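Local coordinates for probable manganase-dependent inorganic pyrophosphatase (Clostridium perfringens, PDB 3L2B) that hydrolyses inorganic pyrophosphate to phosphate, its CBS and DRTGG regulatory region binding the inhibitor AMP and the activator diadenosine tetraphosphate, at the interface of chains A and B. Coordinates in Å, arbitrary orientation; residue numbers count along the deposited sequence, not the author numbering. Chains: chain A/B, Probable manganase-dependent inorganic pyrophosphatase.

The two regulatory regions pair about a two-fold axis, and the three contacts sample that pairing. Contact 1 joins helix 26-35 and the 3-10 helix 181-184 of A to helix 56-64 of B. Contacts 2 and 3 belong to the DRTGG domains and are two-fold-related versions of one arrangement, with the chains exchanged: B:Phe175 lies on A:Val104 in contact 2, A:Phe175 on B:Val104 in contact 3. Their C-alpha centres are about 9 Å apart, and the two contacts share B:Val106 and B:Ser178; contact 1 lies about 20 Å from contact 2 and 18 Å from contact 3. If the deposited dimer is the working form, nucleotide-driven shifts could pass between chains.

Contact 1: the interface of chains A and B. Residues chain A 26-27, 30, 34, 183; chain B 60-61, 64-65.
A:Trp30, on helix 26-35 of a CBS domain, lies against the C-terminal half of helix 56-64 in the CBS domain of B. Apolar packing dominates. B:Thr60 places its methyl CG2 over the six-membered ring, 3.7 Å from the centroid, as a CH-pi contact. On the same face CG of B:Met64 lies over the five-membered part, while its CB comes within 3.3 Å of CD1 of A:Trp30. The opposite face is backed by CB of A:Arg34. With CG anti to the backbone N (chi1 165°), the indole swings out from its helix and slides antiparallel past the B:Met64 side chain. That methionine bends at both chi2 and chi3, which tucks its methyl CE against the helix backbone, 3.6 Å from CA of A:Lys27, and alongside the amide of A:Gln183, 3.6 Å from CD. The polar links gather on one carboxylate oxygen. OD1 of B:Asp65 forms a salt bridge with NH1 of A:Arg34 at 2.8 Å, but the planes stand 51° apart and the N-H is not aimed at it, so the attraction is probably mainly electrostatic. OD1 of B:Asp65 also sits in the indole plane at its edge, where NE1 of A:Trp30 gives it a weak, nearly straight hydrogen bond of 3.5 Å.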
ATOM      1  N   LEU A  26     -10.950  -2.554  -1.451  1.00 42.92           N
ATOM      2  CA  LEU A  26      -9.700  -3.273  -1.082  1.00 43.40           C
ATOM      3  C   LEU A  26      -9.581  -3.480   0.402  1.00 44.53           C
ATOM      4  O   LEU A  26      -9.078  -4.511   0.865  1.00 45.25           O
ATOM      5  CB  LEU A  26      -8.475  -2.529  -1.540  1.00 42.86           C
ATOM      6  CG  LEU A  26      -8.276  -2.446  -3.041  1.00 43.27           C
ATOM      7  CD1 LEU A  26      -6.886  -1.816  -3.345  1.00 41.02           C
ATOM      8  CD2 LEU A  26      -8.450  -3.797  -3.694  1.00 42.14           C
ATOM      9  N   LYS A  27     -10.072  -2.504   1.148  1.00 45.37           N
ATOM     10  CA  LYS A  27     -10.026  -2.578   2.608  1.00 47.44           C
ATOM     11  C   LYS A  27     -10.853  -3.754   3.122  1.00 48.14           C
ATOM     12  O   LYS A  27     -10.415  -4.533   3.976  1.00 48.47           O
ATOM     13  CB  LYS A  27     -10.593  -1.302   3.222  1.00 47.98           C
ATOM     14  CG  LYS A  27     -10.349  -1.176   4.717  1.00 51.66           C
ATOM     15  CD  LYS A  27     -11.571  -0.606   5.431  1.00 55.66           C
ATOM     16  CE  LYS A  27     -11.260  -0.213   6.875  1.00 59.26           C
ATOM     17  NZ  LYS A  27     -12.505   0.100   7.666  1.00 62.91           N
ATOM     18  N   TRP A  30      -9.514  -7.184   2.118  1.00 46.49           N
ATOM     19  CA  TRP A  30      -8.363  -7.618   2.903  1.00 47.63           C
ATOM     20  C   TRP A  30      -8.747  -8.090   4.293  1.00 49.70           C
ATOM     21  O   TRP A  30      -8.180  -9.060   4.798  1.00 49.49           O
ATOM     22  CB  TRP A  30      -7.292  -6.516   2.963  1.00 47.76           C
ATOM     23  CG  TRP A  30      -6.270  -6.739   4.005  1.00 47.40           C
ATOM     24  CD1 TRP A  30      -6.174  -6.085   5.177  1.00 47.24           C
ATOM     25  CD2 TRP A  30      -5.206  -7.700   3.986  1.00 45.21           C
ATOM     26  NE1 TRP A  30      -5.114  -6.556   5.894  1.00 48.79           N
ATOM     27  CE2 TRP A  30      -4.493  -7.546   5.185  1.00 47.38           C
ATOM     28  CE3 TRP A  30      -4.778  -8.657   3.063  1.00 45.64           C
ATOM     29  CZ2 TRP A  30      -3.358  -8.310   5.500  1.00 48.43           C
ATOM     30  CZ3 TRP A  30      -3.662  -9.426   3.372  1.00 46.73           C
ATOM     31  CH2 TRP A  30      -2.967  -9.248   4.587  1.00 48.35           C
ATOM     32  N   ARG A  34      -7.825 -11.769   5.430  1.00 62.42           N
ATOM     33  CA  ARG A  34      -6.940 -11.947   6.586  1.00 65.29           C
ATOM     34  C   ARG A  34      -7.625 -12.833   7.626  1.00 67.37           C
ATOM     35  O   ARG A  34      -6.980 -13.642   8.295  1.00 68.66           O
ATOM     36  CB  ARG A  34      -6.542 -10.597   7.199  1.00 66.04           C
ATOM     37  CG  ARG A  34      -5.362 -10.681   8.211  1.00 69.77           C
ATOM     38  CD  ARG A  34      -5.237  -9.451   9.155  1.00 72.74           C
ATOM     39  NE  ARG A  34      -6.542  -8.944   9.598  1.00 75.18           N
ATOM     40  CZ  ARG A  34      -7.013  -7.716   9.371  1.00 75.98           C
ATOM     41  NH1 ARG A  34      -6.281  -6.804   8.742  1.00 76.31           N
ATOM     42  NH2 ARG A  34      -8.223  -7.386   9.801  1.00 76.29           N
ATOM     43  N   GLN A 183      -7.236   2.510  -0.502  1.00 40.73           N
ATOM     44  CA  GLN A 183      -7.805   1.276   0.007  1.00 40.87           C
ATOM     45  C   GLN A 183      -9.308   1.208  -0.287  1.00 40.77           C
ATOM     46  O   GLN A 183      -9.974   0.239   0.001  1.00 40.83           O
ATOM     47  CB  GLN A 183      -7.573   1.179   1.517  1.00 42.10           C
ATOM     48  CG  GLN A 183      -6.075   1.311   1.908  1.00 42.53           C
ATOM     49  CD  GLN A 183      -5.857   1.004   3.366  1.00 45.62           C
ATOM     50  OE1 GLN A 183      -6.774   0.557   4.040  1.00 47.93           O
ATOM     51  NE2 GLN A 183      -4.645   1.254   3.867  1.00 45.90           N
TER
ATOM     52  N   THR B  60       1.581  -5.976   2.204  1.00 42.79           N
ATOM     53  CA  THR B  60       0.156  -5.620   2.263  1.00 43.70           C
ATOM     54  C   THR B  60      -0.278  -5.465   3.692  1.00 44.73           C
ATOM     55  O   THR B  60      -0.996  -4.531   4.037  1.00 45.51           O
ATOM     56  CB  THR B  60      -0.717  -6.676   1.567  1.00 44.32           C
ATOM     57  OG1 THR B  60      -0.448  -6.638   0.170  1.00 44.86           O
ATOM     58  CG2 THR B  60      -2.196  -6.453   1.805  1.00 45.32           C
ATOM     59  N   ALA B  61       0.180  -6.366   4.542  1.00 46.06           N
ATOM     60  CA  ALA B  61      -0.190  -6.298   5.961  1.00 47.76           C
ATOM     61  C   ALA B  61       0.315  -4.995   6.562  1.00 48.12           C
ATOM     62  O   ALA B  61      -0.333  -4.385   7.405  1.00 50.07           O
ATOM     63  CB  ALA B  61       0.336  -7.513   6.746  1.00 48.04           C
ATOM     64  N   MET B  64      -2.033  -2.193   5.149  1.00 57.41           N
ATOM     65  CA  MET B  64      -3.467  -2.296   5.524  1.00 60.93           C
ATOM     66  C   MET B  64      -3.708  -2.225   7.019  1.00 63.81           C
ATOM     67  O   MET B  64      -4.779  -1.830   7.451  1.00 65.26           O
ATOM     68  CB  MET B  64      -4.078  -3.594   5.021  1.00 62.03           C
ATOM     69  CG  MET B  64      -4.015  -3.797   3.525  1.00 62.72           C
ATOM     70  SD  MET B  64      -4.922  -2.574   2.576  1.00 67.23           S
ATOM     71  CE  MET B  64      -6.508  -2.559   3.413  1.00 65.40           C
ATOM     72  N   ASP B  65      -2.706  -2.603   7.802  1.00 65.78           N
ATOM     73  CA  ASP B  65      -2.867  -2.718   9.249  1.00 69.06           C
ATOM     74  C   ASP B  65      -2.445  -1.466   9.983  1.00 69.88           C
ATOM     75  O   ASP B  65      -1.550  -0.753   9.557  1.00 69.28           O
ATOM     76  CB  ASP B  65      -2.119  -3.943   9.775  1.00 69.56           C
ATOM     77  CG  ASP B  65      -2.721  -5.240   9.258  1.00 72.03           C
ATOM     78  OD1 ASP B  65      -3.921  -5.224   8.874  1.00 73.40           O
ATOM     79  OD2 ASP B  65      -2.007  -6.267   9.233  1.00 73.96           O
TER

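Contact 2: the interface of chains A and B. Residues chain A 104-106, 125, 178; chain B 106, 173-175, 178.
B:Phe175, near the start of helix 174-181 in the DRTGG domain, reaches across to strand 104-106 of A and lays one ring face on A:Val104. CB of the valine stands over the middle of the ring, 3.8 Å from the centroid, in a CH-pi contact, and the two side chains cross at about a right angle. The methyl CG1 of A:Val104 leans toward the rim, 3.6 Å from CE1 of B:Phe175. At the rim of the ring, from helix 174-180 of A, CB of A:Ser178 touches CD1 of B:Phe175 at 3.6 Å. A chi1 of 162°, with CG anti to the backbone N, carries the phenyl away from its own helix and onto the partner. A:Val106 meets the root of that helix: its CG2 lies 4.0 Å from CA of B:Phe175, while CG1 faces CG1 of B:Val106 tip to tip. Water 1 ties the backbones together, bonding to N of A:Val106 at 2.9 Å, to N of B:Phe175 and to the carboxylate OD2 of B:Asp173 at 2.7 Å. Within B, OG of B:Ser178 donates to O of B:Ser174. A:Val106 meets B:Val106 and A:Ser178 meets B:Ser178 (CB to CB 3.8 Å), marking the two-fold axis; beside it each DRTGG domain sets a helix start against a strand of the other.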
ATOM      1  N   VAL A 104      -6.827  13.493  -6.855  1.00 40.57           N
ATOM      2  CA  VAL A 104      -6.773  13.757  -5.411  1.00 39.43           C
ATOM      3  C   VAL A 104      -5.641  14.725  -5.121  1.00 40.28           C
ATOM      4  O   VAL A 104      -4.563  14.585  -5.622  1.00 40.82           O
ATOM      5  CB  VAL A 104      -6.556  12.504  -4.552  1.00 39.17           C
ATOM      6  CG1 VAL A 104      -6.728  12.860  -3.055  1.00 36.03           C
ATOM      7  CG2 VAL A 104      -7.517  11.400  -4.952  1.00 37.09           C
ATOM      8  N   VAL A 105      -5.933  15.720  -4.316  1.00 40.72           N
ATOM      9  CA  VAL A 105      -5.012  16.776  -4.029  1.00 41.96           C
ATOM     10  C   VAL A 105      -5.252  17.247  -2.617  1.00 42.97           C
ATOM     11  O   VAL A 105      -6.404  17.452  -2.187  1.00 43.97           O
ATOM     12  CB  VAL A 105      -5.202  17.983  -4.973  1.00 42.46           C
ATOM     13  CG1 VAL A 105      -4.364  19.177  -4.491  1.00 44.41           C
ATOM     14  CG2 VAL A 105      -4.782  17.641  -6.390  1.00 42.78           C
ATOM     15  N   VAL A 106      -4.172  17.402  -1.883  1.00 43.82           N
ATOM     16  CA  VAL A 106      -4.258  18.006  -0.556  1.00 45.17           C
ATOM     17  C   VAL A 106      -4.290  19.511  -0.751  1.00 47.36           C
ATOM     18  O   VAL A 106      -3.402  20.096  -1.388  1.00 47.98           O
ATOM     19  CB  VAL A 106      -3.070  17.606   0.332  1.00 45.39           C
ATOM     20  CG1 VAL A 106      -3.099  18.372   1.668  1.00 44.89           C
ATOM     21  CG2 VAL A 106      -3.077  16.089   0.550  1.00 43.35           C
ATOM     22  N   ILE A 125      -8.615  17.204  -0.476  1.00 43.32           N
ATOM     23  CA  ILE A 125      -8.511  16.946   0.942  1.00 43.65           C
ATOM     24  C   ILE A 125      -8.170  18.248   1.616  1.00 45.09           C
ATOM     25  O   ILE A 125      -7.174  18.866   1.301  1.00 44.87           O
ATOM     26  CB  ILE A 125      -7.439  15.909   1.242  1.00 43.85           C
ATOM     27  CG1 ILE A 125      -7.835  14.563   0.632  1.00 41.38           C
ATOM     28  CG2 ILE A 125      -7.239  15.822   2.723  1.00 43.56           C
ATOM     29  CD1 ILE A 125      -6.682  13.600   0.529  1.00 42.06           C
ATOM     30  N   SER A 178      -4.781  10.588   2.983  1.00 38.55           N
ATOM     31  CA  SER A 178      -4.065  10.425   1.714  1.00 39.19           C
ATOM     32  C   SER A 178      -3.571   8.995   1.588  1.00 40.55           C
ATOM     33  O   SER A 178      -3.643   8.392   0.532  1.00 41.31           O
ATOM     34  CB  SER A 178      -2.912  11.400   1.593  1.00 39.07           C
ATOM     35  OG  SER A 178      -3.376  12.746   1.612  1.00 38.19           O
TER
ATOM     36  N   VAL B 106       1.150  16.369   7.561  1.00 47.59           N
ATOM     37  CA  VAL B 106       1.075  17.318   6.447  1.00 48.36           C
ATOM     38  C   VAL B 106       0.783  18.676   7.034  1.00 50.76           C
ATOM     39  O   VAL B 106      -0.164  18.840   7.790  1.00 51.84           O
ATOM     40  CB  VAL B 106       0.001  16.929   5.422  1.00 48.14           C
ATOM     41  CG1 VAL B 106      -0.158  18.022   4.373  1.00 47.40           C
ATOM     42  CG2 VAL B 106       0.359  15.612   4.791  1.00 46.33           C
ATOM     43  N   ASP B 173       3.776  16.201  -5.162  1.00 38.73           N
ATOM     44  CA  ASP B 173       2.873  16.994  -4.320  1.00 39.21           C
ATOM     45  C   ASP B 173       2.606  16.239  -3.043  1.00 37.69           C
ATOM     46  O   ASP B 173       3.031  15.107  -2.880  1.00 38.01           O
ATOM     47  CB  ASP B 173       1.533  17.348  -5.045  1.00 41.29           C
ATOM     48  CG  ASP B 173       0.568  16.148  -5.171  1.00 44.34           C
ATOM     49  OD1 ASP B 173       0.931  14.967  -4.914  1.00 46.98           O
ATOM     50  OD2 ASP B 173      -0.605  16.398  -5.532  1.00 55.80           O
ATOM     51  N   SER B 174       1.897  16.875  -2.132  1.00 37.55           N
ATOM     52  CA  SER B 174       1.739  16.351  -0.771  1.00 37.41           C
ATOM     53  C   SER B 174       0.964  15.046  -0.657  1.00 37.17           C
ATOM     54  O   SER B 174       1.212  14.233   0.247  1.00 37.40           O
ATOM     55  CB  SER B 174       1.061  17.391   0.102  1.00 37.39           C
ATOM     56  OG  SER B 174       1.980  18.424   0.281  1.00 42.07           O
ATOM     57  N   PHE B 175       0.017  14.855  -1.567  1.00 36.72           N
ATOM     58  CA  PHE B 175      -0.782  13.646  -1.548  1.00 36.69           C
ATOM     59  C   PHE B 175       0.075  12.468  -1.932  1.00 36.37           C
ATOM     60  O   PHE B 175       0.045  11.408  -1.310  1.00 37.21           O
ATOM     61  CB  PHE B 175      -2.007  13.767  -2.489  1.00 38.14           C
ATOM     62  CG  PHE B 175      -2.623  12.456  -2.845  1.00 35.54           C
ATOM     63  CD1 PHE B 175      -3.460  11.814  -1.953  1.00 35.36           C
ATOM     64  CD2 PHE B 175      -2.402  11.890  -4.078  1.00 35.63           C
ATOM     65  CE1 PHE B 175      -4.045  10.597  -2.278  1.00 38.66           C
ATOM     66  CE2 PHE B 175      -2.984  10.660  -4.430  1.00 37.62           C
ATOM     67  CZ  PHE B 175      -3.795  10.010  -3.536  1.00 38.33           C
ATOM     68  N   SER B 178       2.767  11.579   0.602  1.00 37.15           N
ATOM     69  CA  SER B 178       2.202  10.910   1.778  1.00 38.54           C
ATOM     70  C   SER B 178       2.077   9.428   1.503  1.00 39.71           C
ATOM     71  O   SER B 178       2.377   8.603   2.348  1.00 39.62           O
ATOM     72  CB  SER B 178       0.832  11.479   2.143  1.00 39.36           C
ATOM     73  OG  SER B 178       0.947  12.849   2.452  1.00 38.28           O
TER
HETATM   74  O   HOH W   1      -1.540  17.094  -3.047  1.00 32.97           O

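Contact 3: the interface of chains A and B. Residues chain A 175; chain B 67, 104, 106, 125, 178, 181.
A:Phe175 has B:Val104 on one face and B:Trp67 at its edge. The face receives CG1 of B:Val104, 3.9 Å from the ring centroid in a CH-pi contact, offset toward the rim. At the far edge the phenyl points its CE2 at a face of B:Trp67, 3.4 Å from CH2 of the indole. The planes are 61° apart and the centroids 5.0 Å, an edge-to-face pair whose side chains cross at about a right angle. The indole is itself flanked in its plane by CG2 of B:Val104, so both methyls of that valine serve the aromatic pair: one lies on the phenyl, the other borders the indole. A further rim carbon, CE1 of A:Phe175, touches the methyl CG2 of B:Ile181 at 3.7 Å, and CD1 of A:Phe175 is met by CB of B:Ser178 at 3.6 Å. Near the root of the side chain, CG2 of B:Val106 packs 3.7 Å from CB of A:Phe175. Chi1 of 164° turns the phenyl outward from helix 174-180 into this pocket. Water 2 links the backbone N of A:Phe175, at 2.9 Å, to N of B:Val106. The pocket is built from strand 104-106 and helix 174-181 of the DRTGG domain, with B:Trp67, in a loop after helix 56-64, closing the side that faces the CBS part of the dimer.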
ATOM      1  N   PHE A 175      -2.546  13.572   6.072  1.00 40.53           N
ATOM      2  CA  PHE A 175      -1.568  12.552   5.757  1.00 40.00           C
ATOM      3  C   PHE A 175      -2.256  11.189   5.744  1.00 39.80           C
ATOM      4  O   PHE A 175      -2.046  10.366   4.835  1.00 38.83           O
ATOM      5  CB  PHE A 175      -0.409  12.536   6.770  1.00 41.82           C
ATOM      6  CG  PHE A 175       0.426  11.277   6.732  1.00 40.51           C
ATOM      7  CD1 PHE A 175       1.299  11.047   5.687  1.00 40.63           C
ATOM      8  CD2 PHE A 175       0.362  10.355   7.763  1.00 41.68           C
ATOM      9  CE1 PHE A 175       2.088   9.910   5.643  1.00 41.91           C
ATOM     10  CE2 PHE A 175       1.162   9.208   7.756  1.00 42.90           C
ATOM     11  CZ  PHE A 175       2.017   8.973   6.689  1.00 43.87           C
TER
ATOM     12  N   TRP B  67      -1.537   1.851  11.440  1.00 71.86           N
ATOM     13  CA  TRP B  67      -0.280   2.573  11.287  1.00 70.54           C
ATOM     14  C   TRP B  67       0.173   3.111  12.627  1.00 70.69           C
ATOM     15  O   TRP B  67      -0.486   3.948  13.250  1.00 71.87           O
ATOM     16  CB  TRP B  67      -0.480   3.736  10.324  1.00 69.99           C
ATOM     17  CG  TRP B  67       0.741   4.256   9.679  1.00 70.18           C
ATOM     18  CD1 TRP B  67       1.414   3.702   8.619  1.00 70.19           C
ATOM     19  CD2 TRP B  67       1.409   5.493   9.979  1.00 72.67           C
ATOM     20  NE1 TRP B  67       2.476   4.505   8.263  1.00 69.37           N
ATOM     21  CE2 TRP B  67       2.495   5.609   9.083  1.00 71.57           C
ATOM     22  CE3 TRP B  67       1.209   6.505  10.935  1.00 74.63           C
ATOM     23  CZ2 TRP B  67       3.382   6.695   9.121  1.00 72.60           C
ATOM     24  CZ3 TRP B  67       2.090   7.589  10.966  1.00 74.95           C
ATOM     25  CH2 TRP B  67       3.163   7.669  10.071  1.00 74.08           C
ATOM     26  N   VAL B 104       4.523  11.651  11.213  1.00 46.19           N
ATOM     27  CA  VAL B 104       4.491  12.318   9.898  1.00 44.15           C
ATOM     28  C   VAL B 104       3.220  13.111   9.791  1.00 45.14           C
ATOM     29  O   VAL B 104       2.148  12.588  10.039  1.00 45.86           O
ATOM     30  CB  VAL B 104       4.521  11.313   8.747  1.00 43.31           C
ATOM     31  CG1 VAL B 104       4.499  12.050   7.383  1.00 40.48           C
ATOM     32  CG2 VAL B 104       5.712  10.382   8.899  1.00 39.94           C
ATOM     33  N   VAL B 106       1.150  16.369   7.561  1.00 47.59           N
ATOM     34  CA  VAL B 106       1.075  17.318   6.447  1.00 48.36           C
ATOM     35  C   VAL B 106       0.783  18.676   7.034  1.00 50.76           C
ATOM     36  O   VAL B 106      -0.164  18.840   7.790  1.00 51.84           O
ATOM     37  CB  VAL B 106       0.001  16.929   5.422  1.00 48.14           C
ATOM     38  CG1 VAL B 106      -0.158  18.022   4.373  1.00 47.40           C
ATOM     39  CG2 VAL B 106       0.359  15.612   4.791  1.00 46.33           C
ATOM     40  N   ILE B 125       5.521  17.408   6.157  1.00 45.36           N
ATOM     41  CA  ILE B 125       5.417  17.523   4.717  1.00 45.58           C
ATOM     42  C   ILE B 125       4.779  18.845   4.380  1.00 45.81           C
ATOM     43  O   ILE B 125       3.636  19.130   4.748  1.00 47.94           O
ATOM     44  CB  ILE B 125       4.584  16.378   4.116  1.00 45.14           C
ATOM     45  CG1 ILE B 125       5.242  15.038   4.419  1.00 45.47           C
ATOM     46  CG2 ILE B 125       4.477  16.530   2.620  1.00 45.05           C
ATOM     47  CD1 ILE B 125       4.380  13.869   4.067  1.00 43.65           C
ATOM     48  N   SER B 178       2.767  11.579   0.602  1.00 37.15           N
ATOM     49  CA  SER B 178       2.202  10.910   1.778  1.00 38.54           C
ATOM     50  C   SER B 178       2.077   9.428   1.503  1.00 39.71           C
ATOM     51  O   SER B 178       2.377   8.603   2.348  1.00 39.62           O
ATOM     52  CB  SER B 178       0.832  11.479   2.143  1.00 39.36           C
ATOM     53  OG  SER B 178       0.947  12.849   2.452  1.00 38.28           O
ATOM     54  N   ILE B 181       5.840   7.798   1.313  1.00 43.26           N
ATOM     55  CA  ILE B 181       6.776   7.811   2.455  1.00 44.01           C
ATOM     56  C   ILE B 181       6.768   6.446   3.116  1.00 43.58           C
ATOM     57  O   ILE B 181       7.795   5.935   3.549  1.00 43.52           O
ATOM     58  CB  ILE B 181       6.449   8.948   3.456  1.00 45.16           C
ATOM     59  CG1 ILE B 181       7.664   9.238   4.338  1.00 46.92           C
ATOM     60  CG2 ILE B 181       5.221   8.597   4.270  1.00 43.95           C
ATOM     61  CD1 ILE B 181       7.766  10.730   4.750  1.00 47.47           C
TER
HETATM   62  O   HOH W   2      -1.470  15.061   8.380  1.00 42.66           O